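Local coordinates for magnesium transporter MgtE (Enterococcus faecalis, PDB 2OUX), which probably transports magnesium ions across the cell membrane as a homodimer and, in its cytosolic part, carries magnesium-binding N and CBS domains, at residues E95-D99 / I142-E146. Numbering follows the deposited sequence.
Sequences EMYTD and IMTTE. With MG (magnesium ion), chain F.
Glu146 OE2 receives two bonds from Thr98: the hydroxyl OG1 lies 2.7 Å from OE2, and the backbone N donates to it at 3.1 Å with a nearly linear N-H···O angle of 175°. Both donors approach on the syn side but from opposite faces of the carboxylate plane, which limits rotation of the group. The second oxygen, OE1, takes the hydroxyl of Thr144 through its syn lone pair (Thr144 OG1 to Glu146 OE1, 2.7 Å). That hydroxyl in turn accepts the amide of Asp99 (Asp99 N to Thr144 OG1, 3.1 Å). With Tyr97 at the N-cap position, the amides of Thr98 and Asp99 belong to the first turn of helix 98-107, so the loop ahead of strand 149-150 in the first CBS domain supplies acceptors to a helix start in the MgtE N domain. CG of Glu146, anti to its carbonyl carbon (chi1 -55°), lies in plane at the edge of the Tyr97 ring, and the bend at chi2 (80°) turns the carboxylate toward Thr98. Asp99, its backbone thus tied to the CBS loop, coordinates magnesium through OD2 at 2.1 Å; four waters and Asp252 complete the ligands. One of those waters also donates to Asp99 OD1 at 2.8 Å, steadying the carboxylate by its second oxygen.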
loop_
_atom_site.group_PDB
_atom_site.type_symbol
_atom_site.label_atom_id
_atom_site.label_comp_id
_atom_site.label_asym_id
_atom_site.label_seq_id
_atom_site.Cartn_x
_atom_site.Cartn_y
_atom_site.Cartn_z
ATOM N N GLU A 95 18.028 10.199 11.059
ATOM C CA GLU A 95 17.281 8.959 11.251
ATOM C C GLU A 95 15.946 8.928 10.516
ATOM O O GLU A 95 15.369 7.866 10.330
ATOM C CB GLU A 95 17.037 8.709 12.745
ATOM C CG GLU A 95 18.270 8.306 13.528
ATOM C CD GLU A 95 18.973 7.100 12.933
ATOM O OE1 GLU A 95 18.292 6.220 12.360
ATOM O OE2 GLU A 95 20.213 7.024 13.047
HETATM N N MSE A 96 15.449 10.091 10.112
HETATM C CA MSE A 96 14.177 10.159 9.399
HETATM C C MSE A 96 14.367 9.554 8.020
HETATM O O MSE A 96 15.496 9.337 7.582
HETATM C CB MSE A 96 13.731 11.619 9.217
HETATM C CG MSE A 96 13.401 12.382 10.494
HETATM SE SE MSE A 96 13.134 14.302 10.209
HETATM C CE MSE A 96 11.534 14.247 9.115
ATOM N N TYR A 97 13.270 9.262 7.334
ATOM C CA TYR A 97 13.399 8.761 5.971
ATOM C C TYR A 97 13.860 9.963 5.163
ATOM O O TYR A 97 13.374 11.085 5.360
ATOM C CB TYR A 97 12.066 8.234 5.444
ATOM C CG TYR A 97 11.728 6.905 6.047
ATOM C CD1 TYR A 97 12.497 5.777 5.754
ATOM C CD2 TYR A 97 10.682 6.778 6.959
ATOM C CE1 TYR A 97 12.238 4.551 6.359
ATOM C CE2 TYR A 97 10.411 5.553 7.574
ATOM C CZ TYR A 97 11.195 4.447 7.269
ATOM O OH TYR A 97 10.949 3.240 7.875
ATOM N N THR A 98 14.812 9.730 4.273
ATOM C CA THR A 98 15.366 10.796 3.461
ATOM C C THR A 98 14.357 11.761 2.842
ATOM O O THR A 98 14.523 12.969 2.928
ATOM C CB THR A 98 16.236 10.209 2.374
ATOM O OG1 THR A 98 17.137 9.261 2.973
ATOM C CG2 THR A 98 17.037 11.318 1.678
ATOM N N ASP A 99 13.301 11.257 2.228
ATOM C CA ASP A 99 12.352 12.174 1.620
ATOM C C ASP A 99 11.830 13.165 2.657
ATOM O O ASP A 99 11.723 14.365 2.385
ATOM C CB ASP A 99 11.200 11.405 0.964
ATOM C CG ASP A 99 10.398 10.583 1.952
ATOM O OD1 ASP A 99 10.846 10.340 3.097
ATOM O OD2 ASP A 99 9.306 10.170 1.550
ATOM N N ILE A 142 9.943 13.638 -4.534
ATOM C CA ILE A 142 9.001 12.972 -3.639
ATOM C C ILE A 142 9.351 11.511 -3.372
ATOM O O ILE A 142 8.623 10.816 -2.675
ATOM C CB ILE A 142 7.560 13.035 -4.180
ATOM C CG1 ILE A 142 7.496 12.398 -5.562
ATOM C CG2 ILE A 142 7.084 14.495 -4.220
ATOM C CD1 ILE A 142 6.081 12.168 -6.046
HETATM N N MSE A 143 10.471 11.051 -3.920
HETATM C CA MSE A 143 10.898 9.673 -3.718
HETATM C C MSE A 143 11.769 9.572 -2.472
HETATM O O MSE A 143 12.142 10.581 -1.874
HETATM C CB MSE A 143 11.711 9.182 -4.910
HETATM C CG MSE A 143 13.097 9.797 -4.988
HETATM SE SE MSE A 143 14.156 9.060 -6.428
HETATM C CE MSE A 143 15.919 9.554 -5.788
ATOM N N THR A 144 12.099 8.349 -2.083
ATOM C CA THR A 144 12.964 8.152 -0.931
ATOM C C THR A 144 13.892 6.983 -1.231
ATOM O O THR A 144 13.598 6.143 -2.083
ATOM C CB THR A 144 12.160 7.931 0.365
ATOM O OG1 THR A 144 12.997 8.247 1.481
ATOM C CG2 THR A 144 11.666 6.489 0.475
ATOM N N THR A 145 15.010 6.935 -0.524
ATOM C CA THR A 145 16.041 5.938 -0.775
ATOM C C THR A 145 16.004 4.592 -0.061
ATOM O O THR A 145 16.723 3.673 -0.441
ATOM C CB THR A 145 17.411 6.559 -0.482
ATOM O OG1 THR A 145 17.432 7.023 0.879
ATOM C CG2 THR A 145 17.671 7.743 -1.416
ATOM N N GLU A 146 15.184 4.458 0.969
ATOM C CA GLU A 146 15.171 3.209 1.711
ATOM C C GLU A 146 14.314 2.094 1.113
ATOM O O GLU A 146 13.248 1.777 1.629
ATOM C CB GLU A 146 14.769 3.498 3.153
ATOM C CG GLU A 146 15.659 4.565 3.818
ATOM C CD GLU A 146 15.269 5.997 3.425
ATOM O OE1 GLU A 146 14.237 6.172 2.748
ATOM O OE2 GLU A 146 15.982 6.950 3.809
HETATM MG MG MG F . 7.732 8.870 2.067
HETATM O O HOH W 1 7.763 12.182 -0.049
HETATM O O HOH W 2 9.087 8.373 3.884
HETATM O O HOH W 3 8.583 7.213 0.807
HETATM O O HOH W 4 6.351 7.602 3.022
HETATM O O HOH W 5 6.814 10.513 3.613
#